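Local atomic coordinates of glycosyl hydrolase, BNR repeat (Ralstonia eutropha, PDB entry 3B7F), a protein that is probably a glycosyl hydrolase with BNR repeats, built as a seven-bladed beta-propeller. Residues G359-I365 against A379-I385; H55-I60 against L71-T76; P213-A219 against E229-D233. All blocks are in the same frame, centred on the assembly; numbering follows the deposited sequence.

Contact 1: G359-I365 against A379-I385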
ATOM      1  N   GLY A 359      -2.030  10.237  -5.536  1.00 22.96           N
ATOM      2  CA  GLY A 359      -1.332  10.412  -6.812  1.00 23.92           C
ATOM      3  C   GLY A 359      -2.048   9.634  -7.873  1.00 21.48           C
ATOM      4  O   GLY A 359      -2.401   8.484  -7.665  1.00 21.19           O
ATOM      5  N   THR A 360      -2.207  10.244  -9.040  1.00 25.88           N
ATOM      6  CA  THR A 360      -2.939   9.639 -10.132  1.00 23.04           C
ATOM      7  C   THR A 360      -1.990   9.117 -11.223  1.00 25.41           C
ATOM      8  O   THR A 360      -0.837   9.513 -11.297  1.00 24.60           O
ATOM      9  CB  THR A 360      -3.929  10.623 -10.751  1.00 24.43           C
ATOM     10  OG1 THR A 360      -3.210  11.605 -11.475  1.00 21.13           O
ATOM     11  CG2 THR A 360      -4.824  11.308  -9.682  1.00 21.28           C
ATOM     12  N   THR A 361      -2.504   8.209 -12.063  1.00 25.02           N
ATOM     13  CA  THR A 361      -1.741   7.674 -13.184  1.00 22.77           C
ATOM     14  C   THR A 361      -1.500   8.787 -14.230  1.00 24.09           C
ATOM     15  O   THR A 361      -0.606   8.672 -15.043  1.00 23.65           O
ATOM     16  CB  THR A 361      -2.441   6.484 -13.810  1.00 20.70           C
ATOM     17  OG1 THR A 361      -3.728   6.895 -14.313  1.00 23.98           O
ATOM     18  CG2 THR A 361      -2.557   5.314 -12.762  1.00 18.43           C
ATOM     19  N   GLY A 362      -2.319   9.846 -14.204  1.00 23.36           N
ATOM     20  CA  GLY A 362      -2.148  11.019 -15.037  1.00 23.32           C
ATOM     21  C   GLY A 362      -1.084  11.993 -14.526  1.00 23.44           C
ATOM     22  O   GLY A 362      -0.869  13.032 -15.150  1.00 22.25           O
ATOM     23  N   GLY A 363      -0.467  11.694 -13.369  1.00 23.39           N
ATOM     24  CA  GLY A 363       0.627  12.472 -12.829  1.00 21.54           C
ATOM     25  C   GLY A 363       0.358  13.646 -11.934  1.00 21.63           C
ATOM     26  O   GLY A 363       1.208  14.516 -11.824  1.00 22.88           O
ATOM     27  N   GLU A 364      -0.796  13.660 -11.281  1.00 24.70           N
ATOM     28  CA  GLU A 364      -1.182  14.713 -10.345  1.00 23.03           C
ATOM     29  C   GLU A 364      -1.054  14.204  -8.918  1.00 23.41           C
ATOM     30  O   GLU A 364      -1.316  13.042  -8.656  1.00 20.45           O
ATOM     31  CB  GLU A 364      -2.624  15.137 -10.587  1.00 22.52           C
ATOM     32  CG  GLU A 364      -2.848  15.953 -11.872  1.00 23.84           C
ATOM     33  CD  GLU A 364      -4.310  16.301 -12.110  1.00 23.81           C
ATOM     34  OE1 GLU A 364      -5.194  15.496 -11.796  1.00 24.84           O
ATOM     35  OE2 GLU A 364      -4.593  17.356 -12.664  1.00 23.99           O
ATOM     36  N   ILE A 365      -0.620  15.079  -8.013  1.00 24.80           N
ATOM     37  CA  ILE A 365      -0.591  14.813  -6.592  1.00 23.57           C
ATOM     38  C   ILE A 365      -1.585  15.787  -6.011  1.00 23.76           C
ATOM     39  O   ILE A 365      -1.413  17.006  -6.197  1.00 23.94           O
ATOM     40  CB  ILE A 365       0.750  15.042  -5.900  1.00 22.01           C
ATOM     41  CG1 ILE A 365       1.803  14.069  -6.424  1.00 21.69           C
ATOM     42  CG2 ILE A 365       0.553  14.802  -4.400  1.00 17.84           C
ATOM     43  CD1 ILE A 365       1.694  12.650  -5.829  1.00 16.65           C
ATOM     44  N   ALA A 379       1.076  19.084  -7.323  1.00 26.60           N
ATOM     45  CA  ALA A 379       2.009  18.664  -8.397  1.00 26.24           C
ATOM     46  C   ALA A 379       1.191  18.102  -9.553  1.00 26.63           C
ATOM     47  O   ALA A 379       0.217  17.412  -9.318  1.00 24.56           O
ATOM     48  CB  ALA A 379       2.993  17.621  -7.926  1.00 22.07           C
ATOM     49  N   SER A 380       1.584  18.428 -10.784  1.00 26.00           N
ATOM     50  CA  SER A 380       0.966  17.910 -11.996  1.00 27.46           C
ATOM     51  C   SER A 380       2.068  17.603 -13.036  1.00 25.96           C
ATOM     52  O   SER A 380       3.244  17.948 -12.873  1.00 22.37           O
ATOM     53  CB  SER A 380      -0.060  18.896 -12.575  1.00 26.49           C
ATOM     54  OG  SER A 380       0.587  20.043 -13.071  1.00 27.58           O
ATOM     55  N   HIS A 381       1.665  16.913 -14.090  1.00 24.49           N
ATOM     56  CA  HIS A 381       2.566  16.527 -15.193  1.00 22.44           C
ATOM     57  C   HIS A 381       3.795  15.659 -14.807  1.00 21.59           C
ATOM     58  O   HIS A 381       4.850  15.731 -15.444  1.00 21.20           O
ATOM     59  CB  HIS A 381       2.970  17.761 -15.992  1.00 23.12           C
ATOM     60  CG  HIS A 381       1.811  18.501 -16.568  1.00 23.90           C
ATOM     61  ND1 HIS A 381       1.403  19.724 -16.096  1.00 36.93           N
ATOM     62  CD2 HIS A 381       0.988  18.200 -17.595  1.00 33.33           C
ATOM     63  CE1 HIS A 381       0.382  20.148 -16.816  1.00 35.41           C
ATOM     64  NE2 HIS A 381       0.113  19.245 -17.736  1.00 26.15           N
ATOM     65  N   LEU A 382       3.635  14.842 -13.762  1.00 21.85           N
ATOM     66  CA  LEU A 382       4.644  13.871 -13.382  1.00 22.58           C
ATOM     67  C   LEU A 382       4.339  12.632 -14.193  1.00 23.35           C
ATOM     68  O   LEU A 382       3.235  12.524 -14.766  1.00 21.92           O
ATOM     69  CB  LEU A 382       4.595  13.508 -11.910  1.00 20.09           C
ATOM     70  CG  LEU A 382       4.967  14.622 -10.937  1.00 27.06           C
ATOM     71  CD1 LEU A 382       4.788  14.103  -9.559  1.00 21.51           C
ATOM     72  CD2 LEU A 382       6.414  15.105 -11.182  1.00 14.70           C
ATOM     73  N   PRO A 383       5.320  11.713 -14.294  1.00 23.56           N
ATOM     74  CA  PRO A 383       5.000  10.467 -14.963  1.00 24.04           C
ATOM     75  C   PRO A 383       4.010   9.657 -14.145  1.00 23.19           C
ATOM     76  O   PRO A 383       3.786   9.964 -12.987  1.00 24.95           O
ATOM     77  CB  PRO A 383       6.360   9.768 -15.037  1.00 25.21           C
ATOM     78  CG  PRO A 383       7.366  10.915 -14.973  1.00 23.23           C
ATOM     79  CD  PRO A 383       6.755  11.762 -13.936  1.00 22.01           C
ATOM     80  N   HIS A 384       3.414   8.655 -14.777  1.00 23.28           N
ATOM     81  CA  HIS A 384       2.462   7.707 -14.167  1.00 24.51           C
ATOM     82  C   HIS A 384       2.846   7.332 -12.721  1.00 24.77           C
ATOM     83  O   HIS A 384       3.856   6.682 -12.506  1.00 24.39           O
ATOM     84  CB  HIS A 384       2.450   6.474 -15.099  1.00 27.20           C
ATOM     85  CG  HIS A 384       1.541   5.349 -14.694  1.00 33.69           C
ATOM     86  ND1 HIS A 384       0.460   4.965 -15.463  1.00 33.66           N
ATOM     87  CD2 HIS A 384       1.580   4.491 -13.644  1.00 40.63           C
ATOM     88  CE1 HIS A 384      -0.139   3.939 -14.887  1.00 33.00           C
ATOM     89  NE2 HIS A 384       0.514   3.636 -13.779  1.00 37.57           N
ATOM     90  N   ILE A 385       2.014   7.706 -11.741  1.00 26.72           N
ATOM     91  CA  ILE A 385       2.297   7.469 -10.318  1.00 24.93           C
ATOM     92  C   ILE A 385       1.825   6.086  -9.800  1.00 26.06           C
ATOM     93  O   ILE A 385       0.637   5.720  -9.891  1.00 26.78           O
ATOM     94  CB  ILE A 385       1.706   8.617  -9.424  1.00 26.68           C
ATOM     95  CG1 ILE A 385       2.295   9.988  -9.818  1.00 15.59           C
ATOM     96  CG2 ILE A 385       1.947   8.342  -7.946  1.00 24.25           C
ATOM     97  CD1 ILE A 385       1.424  11.278  -9.353  1.00 18.72           C
TER
HETATM   98  O   HOH W   1      -1.969   6.128  -9.006  1.00 13.74           O
HETATM   99  O   HOH W   2      -0.810   6.665 -17.349  0.50 26.67           O

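Contact 2: H55-I60 against L71-T76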
ATOM      1  N   HIS A  55      14.114   5.190 -14.530  1.00 33.58           N
ATOM      2  CA  HIS A  55      13.902   3.935 -13.833  1.00 33.71           C
ATOM      3  C   HIS A  55      12.441   3.902 -13.372  1.00 30.68           C
ATOM      4  O   HIS A  55      11.856   4.938 -13.076  1.00 26.61           O
ATOM      5  CB  HIS A  55      14.817   3.837 -12.612  1.00 36.63           C
ATOM      6  CG  HIS A  55      16.289   3.807 -12.929  1.00 42.62           C
ATOM      7  ND1 HIS A  55      17.194   3.124 -12.143  1.00 43.52           N
ATOM      8  CD2 HIS A  55      17.010   4.352 -13.943  1.00 50.02           C
ATOM      9  CE1 HIS A  55      18.408   3.281 -12.639  1.00 49.80           C
ATOM     10  NE2 HIS A  55      18.323   4.015 -13.736  1.00 47.54           N
ATOM     11  N   THR A  56      11.885   2.703 -13.306  1.00 30.64           N
ATOM     12  CA  THR A  56      10.534   2.439 -12.833  1.00 31.42           C
ATOM     13  C   THR A  56      10.654   2.256 -11.331  1.00 31.10           C
ATOM     14  O   THR A  56      11.355   1.352 -10.886  1.00 31.71           O
ATOM     15  CB  THR A  56       9.952   1.175 -13.498  1.00 29.98           C
ATOM     16  OG1 THR A  56       9.923   1.377 -14.910  1.00 35.78           O
ATOM     17  CG2 THR A  56       8.533   0.892 -13.016  1.00 26.22           C
ATOM     18  N   ILE A  57      10.001   3.130 -10.563  1.00 27.63           N
ATOM     19  CA  ILE A  57      10.077   3.100  -9.122  1.00 26.31           C
ATOM     20  C   ILE A  57       8.740   2.626  -8.599  1.00 25.99           C
ATOM     21  O   ILE A  57       7.712   3.255  -8.852  1.00 24.85           O
ATOM     22  CB  ILE A  57      10.422   4.490  -8.491  1.00 26.99           C
ATOM     23  CG1 ILE A  57      11.548   5.212  -9.260  1.00 27.76           C
ATOM     24  CG2 ILE A  57      10.712   4.314  -6.968  1.00 23.16           C
ATOM     25  CD1 ILE A  57      12.882   4.427  -9.439  1.00 18.84           C
ATOM     26  N   HIS A  58       8.766   1.538  -7.840  1.00 27.05           N
ATOM     27  CA  HIS A  58       7.548   0.955  -7.296  1.00 29.95           C
ATOM     28  C   HIS A  58       7.090   1.391  -5.917  1.00 27.71           C
ATOM     29  O   HIS A  58       5.890   1.380  -5.654  1.00 30.71           O
ATOM     30  CB  HIS A  58       7.659  -0.572  -7.345  1.00 30.69           C
ATOM     31  CG  HIS A  58       7.458  -1.101  -8.719  1.00 38.25           C
ATOM     32  ND1 HIS A  58       6.197  -1.266  -9.255  1.00 41.75           N
ATOM     33  CD2 HIS A  58       8.341  -1.415  -9.698  1.00 36.64           C
ATOM     34  CE1 HIS A  58       6.316  -1.695 -10.500  1.00 44.78           C
ATOM     35  NE2 HIS A  58       7.604  -1.789 -10.794  1.00 32.52           N
ATOM     36  N   HIS A  59       8.013   1.736  -5.040  1.00 27.19           N
ATOM     37  CA  HIS A  59       7.673   2.076  -3.675  1.00 27.21           C
ATOM     38  C   HIS A  59       8.859   2.767  -3.002  1.00 27.07           C
ATOM     39  O   HIS A  59       9.992   2.346  -3.189  1.00 26.56           O
ATOM     40  CB  HIS A  59       7.317   0.789  -2.936  1.00 26.82           C
ATOM     41  CG  HIS A  59       6.396   0.957  -1.762  1.00 29.98           C
ATOM     42  ND1 HIS A  59       6.260  -0.022  -0.813  1.00 24.65           N
ATOM     43  CD2 HIS A  59       5.566   1.961  -1.384  1.00 25.35           C
ATOM     44  CE1 HIS A  59       5.367   0.357   0.087  1.00 34.17           C
ATOM     45  NE2 HIS A  59       4.914   1.546  -0.254  1.00 28.67           N
ATOM     46  N   ILE A  60       8.586   3.841  -2.258  1.00 25.36           N
ATOM     47  CA  ILE A  60       9.625   4.568  -1.532  1.00 25.65           C
ATOM     48  C   ILE A  60       9.062   4.677  -0.124  1.00 26.71           C
ATOM     49  O   ILE A  60       7.962   5.219   0.056  1.00 28.05           O
ATOM     50  CB  ILE A  60       9.968   5.987  -2.112  1.00 24.80           C
ATOM     51  CG1 ILE A  60      10.051   5.994  -3.648  1.00 23.12           C
ATOM     52  CG2 ILE A  60      11.291   6.479  -1.508  1.00 21.15           C
ATOM     53  CD1 ILE A  60      10.112   7.370  -4.239  1.00 20.48           C
ATOM     54  N   LEU A  71      14.113   3.322   1.949  1.00 26.41           N
ATOM     55  CA  LEU A  71      14.261   2.269   0.940  1.00 26.02           C
ATOM     56  C   LEU A  71      13.360   2.609  -0.227  1.00 27.37           C
ATOM     57  O   LEU A  71      12.320   3.223  -0.046  1.00 26.99           O
ATOM     58  CB  LEU A  71      13.956   0.864   1.466  1.00 26.74           C
ATOM     59  CG  LEU A  71      14.938   0.259   2.507  1.00 28.26           C
ATOM     60  CD1 LEU A  71      14.641  -1.209   2.714  1.00 19.89           C
ATOM     61  CD2 LEU A  71      16.419   0.418   2.135  1.00 24.78           C
HETATM   62  N   MSE A  72      13.824   2.247  -1.418  1.00 27.83           N
HETATM   63  CA  MSE A  72      13.157   2.497  -2.676  1.00 28.74           C
HETATM   64  C   MSE A  72      13.231   1.249  -3.575  1.00 28.11           C
HETATM   65  O   MSE A  72      14.309   0.874  -3.979  1.00 26.96           O
HETATM   66  CB  MSE A  72      13.844   3.669  -3.365  1.00 30.25           C
HETATM   67  CG  MSE A  72      13.364   3.921  -4.791  1.00 30.80           C
HETATM   68 SE   MSE A  72      14.397   5.215  -5.705  0.75 26.01          SE
HETATM   69  CE  MSE A  72      14.170   6.754  -4.594  1.00 28.51           C
ATOM     70  N   ALA A  73      12.092   0.613  -3.850  1.00 28.17           N
ATOM     71  CA  ALA A  73      11.991  -0.538  -4.754  1.00 29.33           C
ATOM     72  C   ALA A  73      12.038  -0.001  -6.202  1.00 30.32           C
ATOM     73  O   ALA A  73      11.260   0.889  -6.586  1.00 29.56           O
ATOM     74  CB  ALA A  73      10.686  -1.334  -4.463  1.00 26.65           C
ATOM     75  N   ALA A  74      12.981  -0.489  -6.995  1.00 33.61           N
ATOM     76  CA  ALA A  74      13.195   0.016  -8.360  1.00 33.69           C
ATOM     77  C   ALA A  74      13.651  -1.069  -9.314  1.00 38.67           C
ATOM     78  O   ALA A  74      14.168  -2.104  -8.880  1.00 35.91           O
ATOM     79  CB  ALA A  74      14.228   1.140  -8.347  1.00 34.10           C
ATOM     80  N   ARG A  75      13.448  -0.823 -10.612  1.00 44.11           N
ATOM     81  CA  ARG A  75      13.867  -1.745 -11.656  1.00 51.46           C
ATOM     82  C   ARG A  75      14.825  -1.086 -12.651  1.00 54.44           C
ATOM     83  O   ARG A  75      14.481  -0.079 -13.281  1.00 53.86           O
ATOM     84  CB  ARG A  75      12.669  -2.332 -12.367  1.00 52.07           C
ATOM     85  CG  ARG A  75      13.048  -3.532 -13.242  1.00 58.76           C
ATOM     86  CD  ARG A  75      12.061  -4.666 -13.130  1.00 66.16           C
ATOM     87  NE  ARG A  75      10.994  -4.712 -14.131  1.00 70.49           N
ATOM     88  CZ  ARG A  75       9.799  -4.105 -14.075  1.00 76.31           C
ATOM     89  NH1 ARG A  75       9.444  -3.283 -13.078  1.00 79.03           N
ATOM     90  NH2 ARG A  75       8.935  -4.308 -15.076  1.00 76.97           N
ATOM     91  N   THR A  76      16.024  -1.693 -12.718  1.00 59.70           N
ATOM     92  CA  THR A  76      17.218  -1.373 -13.549  1.00 60.53           C
ATOM     93  C   THR A  76      17.795  -0.012 -13.233  1.00 62.19           C
ATOM     94  O   THR A  76      18.505   0.107 -12.237  1.00 65.58           O
ATOM     95  CB  THR A  76      17.012  -1.566 -15.098  1.00 62.16           C
ATOM     96  OG1 THR A  76      16.116  -0.569 -15.610  1.00 68.79           O
ATOM     97  CG2 THR A  76      16.502  -2.990 -15.424  1.00 62.20           C
TER

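Contact 3: P213-A219 against E229-D233. With EDO (1,2-ethanediol), chain F; EDO (1,2-ethanediol), chain R.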
ATOM      1  N   PRO A 213      -4.473 -19.074   5.366  1.00 31.25           N
ATOM      2  CA  PRO A 213      -5.347 -18.043   4.756  1.00 31.56           C
ATOM      3  C   PRO A 213      -6.283 -17.387   5.764  1.00 31.35           C
ATOM      4  O   PRO A 213      -6.646 -18.016   6.739  1.00 33.00           O
ATOM      5  CB  PRO A 213      -6.135 -18.822   3.709  1.00 28.83           C
ATOM      6  CG  PRO A 213      -6.127 -20.234   4.206  1.00 33.90           C
ATOM      7  CD  PRO A 213      -4.802 -20.426   4.870  1.00 31.75           C
ATOM      8  N   LEU A 214      -6.598 -16.105   5.548  1.00 32.83           N
ATOM      9  CA  LEU A 214      -7.528 -15.357   6.392  1.00 30.84           C
ATOM     10  C   LEU A 214      -8.395 -14.481   5.479  1.00 31.33           C
ATOM     11  O   LEU A 214      -8.175 -13.284   5.345  1.00 28.17           O
ATOM     12  CB  LEU A 214      -6.760 -14.530   7.424  1.00 32.20           C
ATOM     13  CG  LEU A 214      -7.554 -13.813   8.513  1.00 32.06           C
ATOM     14  CD1 LEU A 214      -8.334 -14.803   9.365  1.00 21.44           C
ATOM     15  CD2 LEU A 214      -6.596 -13.005   9.365  1.00 30.04           C
ATOM     16  N   ASN A 215      -9.340 -15.125   4.808  1.00 29.59           N
ATOM     17  CA  ASN A 215     -10.249 -14.498   3.865  1.00 28.58           C
ATOM     18  C   ASN A 215     -11.722 -14.670   4.193  1.00 29.80           C
ATOM     19  O   ASN A 215     -12.538 -14.284   3.403  1.00 30.87           O
ATOM     20  CB  ASN A 215      -9.968 -15.087   2.490  1.00 25.89           C
ATOM     21  CG  ASN A 215      -8.577 -14.812   2.042  1.00 28.05           C
ATOM     22  OD1 ASN A 215      -8.240 -13.662   1.830  1.00 27.55           O
ATOM     23  ND2 ASN A 215      -7.748 -15.848   1.904  1.00 31.40           N
ATOM     24  N   ARG A 216     -12.070 -15.153   5.382  1.00 31.74           N
ATOM     25  CA  ARG A 216     -13.466 -15.441   5.700  1.00 32.84           C
ATOM     26  C   ARG A 216     -14.313 -14.172   5.706  1.00 31.48           C
ATOM     27  O   ARG A 216     -13.942 -13.188   6.344  1.00 29.28           O
ATOM     28  CB  ARG A 216     -13.572 -16.131   7.059  1.00 32.24           C
ATOM     29  CG  ARG A 216     -14.984 -16.613   7.470  1.00 34.50           C
ATOM     30  CD  ARG A 216     -14.932 -17.234   8.880  1.00 34.00           C
ATOM     31  NE  ARG A 216     -16.256 -17.643   9.345  1.00 48.64           N
ATOM     32  N   GLY A 217     -15.449 -14.233   5.005  1.00 32.16           N
ATOM     33  CA  GLY A 217     -16.403 -13.133   4.876  1.00 31.24           C
ATOM     34  C   GLY A 217     -16.189 -12.257   3.652  1.00 33.17           C
ATOM     35  O   GLY A 217     -17.044 -11.444   3.305  1.00 33.36           O
ATOM     36  N   CYS A 218     -15.073 -12.460   2.959  1.00 35.75           N
ATOM     37  CA  CYS A 218     -14.695 -11.677   1.788  1.00 35.23           C
ATOM     38  C   CYS A 218     -15.172 -12.337   0.495  1.00 33.46           C
ATOM     39  O   CYS A 218     -14.941 -13.504   0.297  1.00 34.15           O
ATOM     40  CB  CYS A 218     -13.167 -11.556   1.810  1.00 37.43           C
ATOM     41  SG  CYS A 218     -12.450 -10.470   0.641  1.00 38.16           S
ATOM     42  N   ALA A 219     -15.846 -11.612  -0.387  1.00 32.58           N
ATOM     43  CA  ALA A 219     -16.264 -12.181  -1.684  1.00 30.15           C
ATOM     44  C   ALA A 219     -15.066 -12.348  -2.636  1.00 30.37           C
ATOM     45  O   ALA A 219     -14.030 -11.703  -2.475  1.00 27.52           O
ATOM     46  CB  ALA A 219     -17.292 -11.320  -2.329  1.00 29.34           C
ATOM     47  N   GLU A 229     -11.491 -20.763   0.540  1.00 33.33           N
ATOM     48  CA  GLU A 229     -10.589 -20.318   1.611  1.00 34.22           C
ATOM     49  C   GLU A 229      -9.580 -19.269   1.182  1.00 30.46           C
ATOM     50  O   GLU A 229      -9.121 -18.453   2.003  1.00 26.82           O
ATOM     51  CB  GLU A 229      -9.804 -21.539   2.128  1.00 35.14           C
ATOM     52  CG  GLU A 229     -10.666 -22.619   2.766  1.00 46.54           C
ATOM     53  CD  GLU A 229     -10.944 -22.335   4.218  1.00 58.97           C
ATOM     54  OE1 GLU A 229     -10.002 -22.551   5.027  1.00 61.32           O
ATOM     55  OE2 GLU A 229     -12.089 -21.922   4.538  1.00 60.73           O
ATOM     56  N   PHE A 230      -9.188 -19.368  -0.091  1.00 29.54           N
ATOM     57  CA  PHE A 230      -8.195 -18.508  -0.709  1.00 28.75           C
ATOM     58  C   PHE A 230      -8.465 -18.425  -2.219  1.00 28.41           C
ATOM     59  O   PHE A 230      -9.290 -19.175  -2.762  1.00 30.51           O
ATOM     60  CB  PHE A 230      -6.772 -19.013  -0.389  1.00 26.46           C
ATOM     61  CG  PHE A 230      -6.491 -20.420  -0.866  1.00 29.64           C
ATOM     62  CD1 PHE A 230      -6.121 -20.668  -2.196  1.00 29.61           C
ATOM     63  CD2 PHE A 230      -6.569 -21.502   0.027  1.00 31.15           C
ATOM     64  CE1 PHE A 230      -5.849 -21.965  -2.633  1.00 32.75           C
ATOM     65  CE2 PHE A 230      -6.307 -22.798  -0.397  1.00 31.18           C
ATOM     66  CZ  PHE A 230      -5.952 -23.033  -1.737  1.00 32.69           C
ATOM     67  N   GLY A 231      -7.716 -17.549  -2.877  1.00 25.33           N
ATOM     68  CA  GLY A 231      -7.845 -17.222  -4.293  1.00 24.81           C
ATOM     69  C   GLY A 231      -8.302 -15.782  -4.507  1.00 24.29           C
ATOM     70  O   GLY A 231      -8.315 -15.283  -5.642  1.00 24.47           O
ATOM     71  N   HIS A 232      -8.623 -15.111  -3.405  1.00 25.47           N
ATOM     72  CA  HIS A 232      -9.177 -13.737  -3.356  1.00 26.37           C
ATOM     73  C   HIS A 232      -8.215 -12.673  -3.872  1.00 27.96           C
ATOM     74  O   HIS A 232      -7.013 -12.915  -3.978  1.00 27.80           O
ATOM     75  CB  HIS A 232      -9.558 -13.404  -1.910  1.00 26.53           C
ATOM     76  CG  HIS A 232     -10.536 -14.371  -1.303  1.00 29.78           C
ATOM     77  ND1 HIS A 232     -10.170 -15.634  -0.888  1.00 29.20           N
ATOM     78  CD2 HIS A 232     -11.869 -14.274  -1.076  1.00 33.35           C
ATOM     79  CE1 HIS A 232     -11.229 -16.271  -0.432  1.00 27.95           C
ATOM     80  NE2 HIS A 232     -12.276 -15.470  -0.539  1.00 35.96           N
ATOM     81  N   ASP A 233      -8.747 -11.489  -4.186  1.00 27.45           N
ATOM     82  CA  ASP A 233      -7.933 -10.386  -4.719  1.00 26.71           C
ATOM     83  C   ASP A 233      -8.012  -9.104  -3.862  1.00 27.56           C
ATOM     84  O   ASP A 233      -8.649  -8.113  -4.253  1.00 26.59           O
ATOM     85  CB  ASP A 233      -8.299 -10.107  -6.194  1.00 28.43           C
ATOM     86  CG  ASP A 233      -7.360  -9.103  -6.869  1.00 25.63           C
ATOM     87  OD1 ASP A 233      -6.226  -8.895  -6.384  1.00 28.14           O
ATOM     88  OD2 ASP A 233      -7.763  -8.506  -7.902  1.00 34.77           O
TER
HETATM   89  C1  EDO F 398     -10.559 -18.453   5.459  1.00 45.08           C
HETATM   90  O1  EDO F 398      -9.449 -18.340   4.555  1.00 37.33           O
HETATM   91  C2  EDO F 398     -10.142 -18.411   6.923  1.00 44.80           C
HETATM   92  O2  EDO F 398     -10.427 -17.165   7.576  1.00 43.64           O
HETATM   93  C1  EDO R 410     -15.257 -16.008   1.711  1.00 55.63           C
HETATM   94  O1  EDO R 410     -14.762 -16.395   0.409  1.00 51.28           O
HETATM   95  C2  EDO R 410     -15.380 -17.175   2.674  1.00 63.92           C
HETATM   96  O2  EDO R 410     -16.347 -16.848   3.680  1.00 68.67           O
HETATM   97  O   HOH W   3     -11.493 -11.188  -3.521  1.00 25.75           O

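Contact 1: G359-I365 against A379-I385
Ile-365 and Ala-379 begin this contact as an antiparallel hydrogen-bonded pair, with Ile-365 N giving a bond of 2.8 Å to Ala-379 O and Ala-379 N returning a weak one to Ile-365 O. Further along, Leu-382 N reaches Gly-363 O at 3.1 Å, and a weak bond joins Ile-385 N to Thr-360 O. Between these bonds the type I turn from Thr-360 to Gly-363 lies against the loop. Gly-363, with a positive phi of 88°, brings its CA within 3.2 Å of Leu-382 O, a CA-H...O contact on the side where a CB would otherwise sit.

The side chains of Thr-361 and His-384 run side by side in the same direction. His-384 holds CG opposite its backbone N (chi1 -180°), which lays the imidazole beside the threonine; Thr-361 CG2 then sits over one ring face, 3.9 Å from the His-384 centroid, as a CH-pi contact. Ring rotation is restrained at both nitrogens: ND1 shares a water with Thr-361 O, and NE2 is hydrogen-bonded to Lys-342 NZ. On the buried side, Ile-365 CD1 meets Ile-385 CD1 at 3.8 Å, the two side chains crossing at about a right angle, while Leu-25, Val-27 and Leu-36 extend the apolar surface around Ile-365.

A second water bridges Gly-359 O and Ile-385 O. The Ile-365/Ala-379 pair joins the third and outermost strands of the last propeller blade, whereas the turn between its middle strands is held to the link running into strand 385-391. There the carbonyls of Thr-360 and Gly-363 each take an N-H, the former weakly, so main-chain polarity rather than side-chain charge secures the turn.

Contact 2: H55-I60 against L71-T76
Selenomethionine Met-72 directs CG away from its own backbone N (chi1 172°), and Ile-57, with CG1 beside the backbone N (chi1 -43°), has CG2 on the opposite side from that N; Met-72 CG and Ile-57 CG2 meet at 3.5 Å, tighter than ordinary van der Waals contact. They belong to an antiparallel hairpin, the inner pair of strands of one blade in the beta-propeller. The Met-72 chain bends at its last torsion, about the CG-SE bond, lying alongside Ile-60, while Ile-57 CD1 rests on Ala-74 CB at 3.7 Å. Ala-33 and Phe-35 of the preceding blade also pack on Met-72.

A beta bulge breaks the register. Thr-56 pairs with Arg-75 and Ile-57 with Ala-74, but His-59 pairs with Ala-73, leaving His-58 as the additional residue. Three backbone bonds keep the strands joined across it: Arg-75 N to Thr-56 O, His-58 N to Ala-73 O at 2.9 Å, and Ala-73 N to His-59 O at 2.8 Å.

The bulge gives His-58 a direction of its own. Its ring is stacked against those of His-116 and Tyr-386, which belong to the two adjacent blades. Arg-75, poorly ordered and bent through its middle torsions, curls back so that its guanidinium is nearly coplanar with this ring, the planes 26° apart; a long, weak ion pair links its NH2 to Asp-115. His-59 leads off toward the next blade, where ND1 is bonded to Leu-120 N, and Thr-56 OG1 is bonded to Ile-30 O. Edge to edge, Arg-75 NH1 stands 3.3 Å from His-58 NE2, near the plane of the imidazole.

Contact 3: P213-A219 against E229-D233
Pro-213 to Ala-219 and Glu-229 to Asp-233 approach without strand pairing, their nearest CA atoms, those of Pro-213 and Phe-230, being 6.2 Å apart. Both lie in the long connection from outermost strand 212-213 of one propeller blade to first strand 234-239 of the next, folding it back on itself. The first segment reverses in a type II beta turn from Asn-215 to Cys-218; the second passes through a G1 beta bulge, in which Gly-231 and His-232 both face Gly-199.

Asn-215 ND2 donates to Glu-229 O at 2.9 Å, nearly straight at 162°, meeting a lone pair in the carbonyl plane, while OD1 accepts a bond from Val-201 N. With both ends held, the amide stacks nearly parallel to the imidazole of His-232, displaced toward ND1, their planes 16° apart. Asn-215 CB makes a CH-pi contact over the ring face, 3.6 Å from the His-232 centroid. His-232, with CG beside its backbone N (chi1 -57°), swings its far edge toward the end of the turn and the residue after it, Cys-218 O and Ala-219 O lying near the ring plane. Pro-213 CB touches Phe-230 CB at 4.2 Å.

Two ethanediol molecules, probably from the crystallisation liquor, lie beside the turn and Glu-229. O1 of the chain F diol donates to Glu-229 O at 2.6 Å; in the chain R diol, O1 accepts from His-232 NE2 at 2.8 Å and O2 from Gly-217 N. His-232 ND1 is buried with no partner in the model, and NE2 bonds a crystallisation molecule of uncertain position; the Asn-215 stack holds the ring.

In the fold
Along the chain the three contacts follow in series, none nesting in or crossing another. Contact 2 comes first, closing the hairpin of strands 56-62 and 70-75 within one blade. Contact 3 closes the long loop that leaves strand 212-213, outermost in its blade, and enters strand 234-239 of the next; it lies on the other side of the chain's centre, centres about 32 Å from contact 1 and 29 Å from contact 2. Contact 1 comes last, joining a turn of the final four-stranded blade to the passage into strand 385-391. That strand pairs with 24-29, closing the propeller ring as a molecular Velcro; the centres of contacts 1 and 2 are about 16 Å apart.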